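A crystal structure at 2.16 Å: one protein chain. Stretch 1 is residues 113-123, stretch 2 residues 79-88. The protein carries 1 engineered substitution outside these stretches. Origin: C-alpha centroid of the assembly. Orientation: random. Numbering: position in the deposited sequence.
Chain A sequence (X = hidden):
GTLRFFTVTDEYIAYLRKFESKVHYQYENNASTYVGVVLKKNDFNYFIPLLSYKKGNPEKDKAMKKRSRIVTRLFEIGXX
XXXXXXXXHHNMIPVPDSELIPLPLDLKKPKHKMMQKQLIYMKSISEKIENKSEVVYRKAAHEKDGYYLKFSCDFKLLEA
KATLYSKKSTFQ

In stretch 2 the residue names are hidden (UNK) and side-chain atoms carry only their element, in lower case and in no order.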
# COMPACT_ATOMS: atom_id res chain seq x y z
N LYS A 113 1.06 -13.31 13.42
CA LYS A 113 0.03 -14.33 13.23
C LYS A 113 -1.22 -13.69 12.57
O LYS A 113 -1.89 -14.32 11.76
CB LYS A 113 -0.33 -14.98 14.57
CG LYS A 113 -0.85 -16.41 14.45
CD LYS A 113 -1.00 -17.07 15.82
CE LYS A 113 -0.10 -18.27 15.99
NZ LYS A 113 0.84 -18.11 17.13
N MET A 114 -1.50 -12.43 12.93
CA MET A 114 -2.59 -11.62 12.39
C MET A 114 -2.20 -11.13 10.99
O MET A 114 -3.06 -11.08 10.10
CB MET A 114 -2.87 -10.44 13.33
CG MET A 114 -4.07 -9.60 12.92
SD MET A 114 -3.77 -7.83 13.17
CE MET A 114 -2.45 -7.54 12.02
N MET A 115 -0.91 -10.80 10.77
CA MET A 115 -0.43 -10.39 9.45
C MET A 115 -0.63 -11.53 8.46
O MET A 115 -1.13 -11.30 7.37
CB MET A 115 1.03 -9.97 9.48
CG MET A 115 1.26 -8.71 10.26
SD MET A 115 2.77 -7.91 9.73
CE MET A 115 2.10 -6.83 8.45
N GLN A 116 -0.32 -12.77 8.88
CA GLN A 116 -0.50 -13.98 8.07
C GLN A 116 -1.95 -14.04 7.57
O GLN A 116 -2.19 -14.17 6.37
CB GLN A 116 -0.11 -15.21 8.91
CG GLN A 116 -0.16 -16.56 8.18
CD GLN A 116 -0.01 -17.77 9.10
OE1 GLN A 116 0.50 -18.82 8.68
NE2 GLN A 116 -0.49 -17.69 10.34
N LYS A 117 -2.91 -13.84 8.51
CA LYS A 117 -4.36 -13.83 8.28
C LYS A 117 -4.75 -12.73 7.30
O LYS A 117 -5.57 -12.98 6.42
CB LYS A 117 -5.13 -13.69 9.61
CG LYS A 117 -5.01 -14.93 10.48
CD LYS A 117 -5.66 -14.73 11.84
CE LYS A 117 -5.72 -16.03 12.61
NZ LYS A 117 -6.60 -17.05 11.96
N GLN A 118 -4.15 -11.53 7.43
CA GLN A 118 -4.39 -10.41 6.50
C GLN A 118 -3.97 -10.77 5.07
O GLN A 118 -4.68 -10.42 4.13
CB GLN A 118 -3.61 -9.17 6.93
CG GLN A 118 -4.12 -8.51 8.21
CD GLN A 118 -3.24 -7.36 8.60
OE1 GLN A 118 -2.00 -7.45 8.58
NE2 GLN A 118 -3.85 -6.27 9.00
N LEU A 119 -2.80 -11.42 4.91
CA LEU A 119 -2.27 -11.87 3.61
C LEU A 119 -3.14 -12.95 3.00
O LEU A 119 -3.42 -12.87 1.81
CB LEU A 119 -0.84 -12.39 3.75
CG LEU A 119 -0.02 -12.50 2.46
CD1 LEU A 119 0.02 -11.18 1.70
CD2 LEU A 119 1.38 -12.92 2.80
N ILE A 120 -3.57 -13.97 3.79
CA ILE A 120 -4.47 -14.99 3.21
C ILE A 120 -5.76 -14.32 2.65
O ILE A 120 -6.20 -14.68 1.56
CB ILE A 120 -4.71 -16.31 4.01
CG1 ILE A 120 -6.12 -16.44 4.60
CG2 ILE A 120 -3.61 -16.67 5.02
CD1 ILE A 120 -6.78 -17.73 4.21
N TYR A 121 -6.30 -13.31 3.38
CA TYR A 121 -7.48 -12.58 2.93
C TYR A 121 -7.18 -11.80 1.65
O TYR A 121 -7.94 -11.89 0.69
CB TYR A 121 -8.05 -11.66 4.01
CG TYR A 121 -9.29 -10.94 3.53
CD1 TYR A 121 -10.50 -11.63 3.37
CD2 TYR A 121 -9.25 -9.60 3.17
CE1 TYR A 121 -11.63 -10.98 2.87
CE2 TYR A 121 -10.37 -8.96 2.65
CZ TYR A 121 -11.56 -9.65 2.51
OH TYR A 121 -12.68 -9.00 2.06
N MET A 122 -6.08 -11.06 1.64
CA MET A 122 -5.64 -10.25 0.49
C MET A 122 -5.44 -11.10 -0.76
O MET A 122 -5.90 -10.71 -1.83
CB MET A 122 -4.36 -9.49 0.84
CG MET A 122 -4.62 -8.35 1.78
SD MET A 122 -3.14 -7.38 2.03
CE MET A 122 -2.98 -6.75 0.44
N LYS A 123 -4.85 -12.30 -0.61
CA LYS A 123 -4.66 -13.24 -1.72
C LYS A 123 -5.99 -13.70 -2.30
O LYS A 123 -6.13 -13.75 -3.52
CB LYS A 123 -3.82 -14.46 -1.30
CG LYS A 123 -2.35 -14.15 -1.17
CD LYS A 123 -1.55 -15.43 -1.33
CE LYS A 123 -0.09 -15.20 -1.11
NZ LYS A 123 0.27 -15.23 0.32
N UNK A 79 -14.00 -16.05 9.41
CA UNK A 79 -14.45 -15.17 10.48
C UNK A 79 -14.56 -13.79 9.84
O UNK A 79 -13.98 -12.82 10.33
o UNK A 79 -14.97 -14.06 13.09
n UNK A 79 -12.85 -14.14 13.74
c UNK A 79 -13.82 -14.42 12.89
c UNK A 79 -13.42 -15.17 11.63
N UNK A 80 -15.31 -13.73 8.73
CA UNK A 80 -15.45 -12.61 7.79
C UNK A 80 -15.92 -11.28 8.36
O UNK A 80 -15.72 -10.25 7.73
c UNK A 80 -15.68 -12.35 5.26
c UNK A 80 -17.74 -12.96 6.66
c UNK A 80 -14.41 -12.96 4.64
c UNK A 80 -16.20 -13.06 6.51
N UNK A 81 -16.56 -11.30 9.54
CA UNK A 81 -17.05 -10.10 10.20
C UNK A 81 -16.05 -9.50 11.19
O UNK A 81 -16.34 -8.48 11.80
c UNK A 81 -19.48 -10.53 9.86
c UNK A 81 -18.40 -10.35 10.87
n UNK A 81 -20.02 -11.72 9.77
o UNK A 81 -19.75 -9.64 9.06
N UNK A 82 -14.87 -10.11 11.31
CA UNK A 82 -13.79 -9.62 12.16
C UNK A 82 -12.79 -8.79 11.31
O UNK A 82 -12.06 -9.37 10.50
o UNK A 82 -11.94 -9.42 14.48
n UNK A 82 -10.79 -11.09 13.56
c UNK A 82 -13.10 -10.78 12.89
c UNK A 82 -11.90 -10.37 13.71
N UNK A 83 -12.78 -7.43 11.43
CA UNK A 83 -11.85 -6.62 10.62
C UNK A 83 -10.41 -6.75 11.11
O UNK A 83 -10.17 -6.86 12.30
c UNK A 83 -12.41 -5.19 10.75
c UNK A 83 -13.60 -6.59 12.34
c UNK A 83 -13.13 -5.18 12.04
N UNK A 84 -9.45 -6.77 10.18
CA UNK A 84 -8.02 -7.00 10.47
C UNK A 84 -7.12 -5.81 10.15
O UNK A 84 -6.03 -5.70 10.72
c UNK A 84 -7.35 -10.70 9.28
c UNK A 84 -8.58 -9.91 11.26
c UNK A 84 -7.45 -9.61 10.32
c UNK A 84 -7.57 -8.22 9.65
N UNK A 85 -7.56 -4.95 9.24
CA UNK A 85 -6.78 -3.78 8.83
C UNK A 85 -7.27 -3.08 7.59
O UNK A 85 -8.41 -3.30 7.16
N UNK A 86 -6.43 -2.20 7.01
CA UNK A 86 -6.77 -1.38 5.84
C UNK A 86 -5.63 -1.22 4.86
O UNK A 86 -4.51 -0.90 5.26
c UNK A 86 -9.51 -0.12 7.21
c UNK A 86 -7.71 0.32 8.72
c UNK A 86 -8.60 0.31 9.79
c UNK A 86 -9.95 0.10 9.56
o UNK A 86 -10.84 0.14 10.61
c UNK A 86 -8.15 0.11 7.41
c UNK A 86 -10.41 -0.12 8.28
c UNK A 86 -7.18 0.05 6.26
N UNK A 87 -5.97 -1.30 3.57
CA UNK A 87 -5.06 -1.04 2.49
C UNK A 87 -5.37 0.35 2.02
O UNK A 87 -6.51 0.66 1.71
c UNK A 87 -3.21 -3.36 1.59
c UNK A 87 -5.26 -2.00 1.33
c UNK A 87 -5.18 -4.18 0.32
c UNK A 87 -4.73 -3.37 1.49
N UNK A 88 -4.35 1.19 1.97
CA UNK A 88 -4.50 2.58 1.58
C UNK A 88 -4.02 2.79 0.14
O UNK A 88 -2.92 3.25 -0.07
c UNK A 88 -4.39 3.90 3.86
c UNK A 88 -3.69 3.42 2.57
c UNK A 88 -3.46 4.81 4.65
c UNK A 88 -4.83 2.76 4.74

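Position 79 carries two side-chain carbons, the second bearing one oxygen and one nitrogen: asparagine. N79 lies beyond the reach of the helix, and its backbone opens a type I turn, in which the N of 82 donates to N79 O at 3.0 Å. An amide suits this exposed place, where water can reach it, and its ND2 is hydrogen-bonded elsewhere in the structure.

Position 80 has four carbons, forked at the first, one arm two carbons long: isoleucine. The longer arm brings I80 CD1 to 3.8 Å from Y121 CE1, an oblique apolar contact at the ring that covers part of an otherwise exposed side chain.

Position 81 again shows two carbons ending in one oxygen and one nitrogen. N81 makes no contact with the helix; an asparagine is at home in a turn where the chain rounds a corner. Position 82 repeats the pattern, and N82 closes the turn. N82 ND2 comes no nearer the helix than 6.5 Å, from K117 CD, and is hydrogen-bonded elsewhere in the structure.

Position 83 has three carbons closing a ring onto the backbone N, which only proline does. The ring readily accepts its phi of -73°, and P83 leads the chain out of the corner without touching the helix.

Position 84 has four carbons forked at the second, pointing toward the helix and packing against M114, K117 and Q118: leucine. L84 CD2 lies 3.7 Å from K117 CB, L84 CG 4.3 Å from M114 CG, and L84 CB 3.7 Å from Q118 CG. This buried, branched side chain gives more area to the contact than any other residue.

Position 85 has no side-chain atoms and is glycine. An ideal CB on G85 would sit 2.6 Å from Q118 NE2, a clash, so the bare backbone leaves room for that amide.

Position 86 has one carbon, then a six-carbon ring bearing an oxygen: tyrosine. The CA-to-CB bond of Y86 points away from the helix; its large ring suits a buried place there.

Position 87 has four carbons forked at the second, another leucine. Its CA-to-CB bond points sideways, but its end comes nearer, L87 CD1 meeting M122 CE at 3.4 Å.

Position 88 has the same fork; L88, apolar as suits its buried place, is out of the helix's reach.

The helix crosses the strand at 65°; the CA atoms of Q118 and L84 are the nearest across the stretches, 6.4 Å apart. Q118 NE2 donates to L84 O at 2.8 Å, a weak bond because its angle is 124°. Apolar contacts from M114, Y121 and M122 accompany it, so the interface rests largely on packing.

Stretch 2 79-88: NINNPLGYLL
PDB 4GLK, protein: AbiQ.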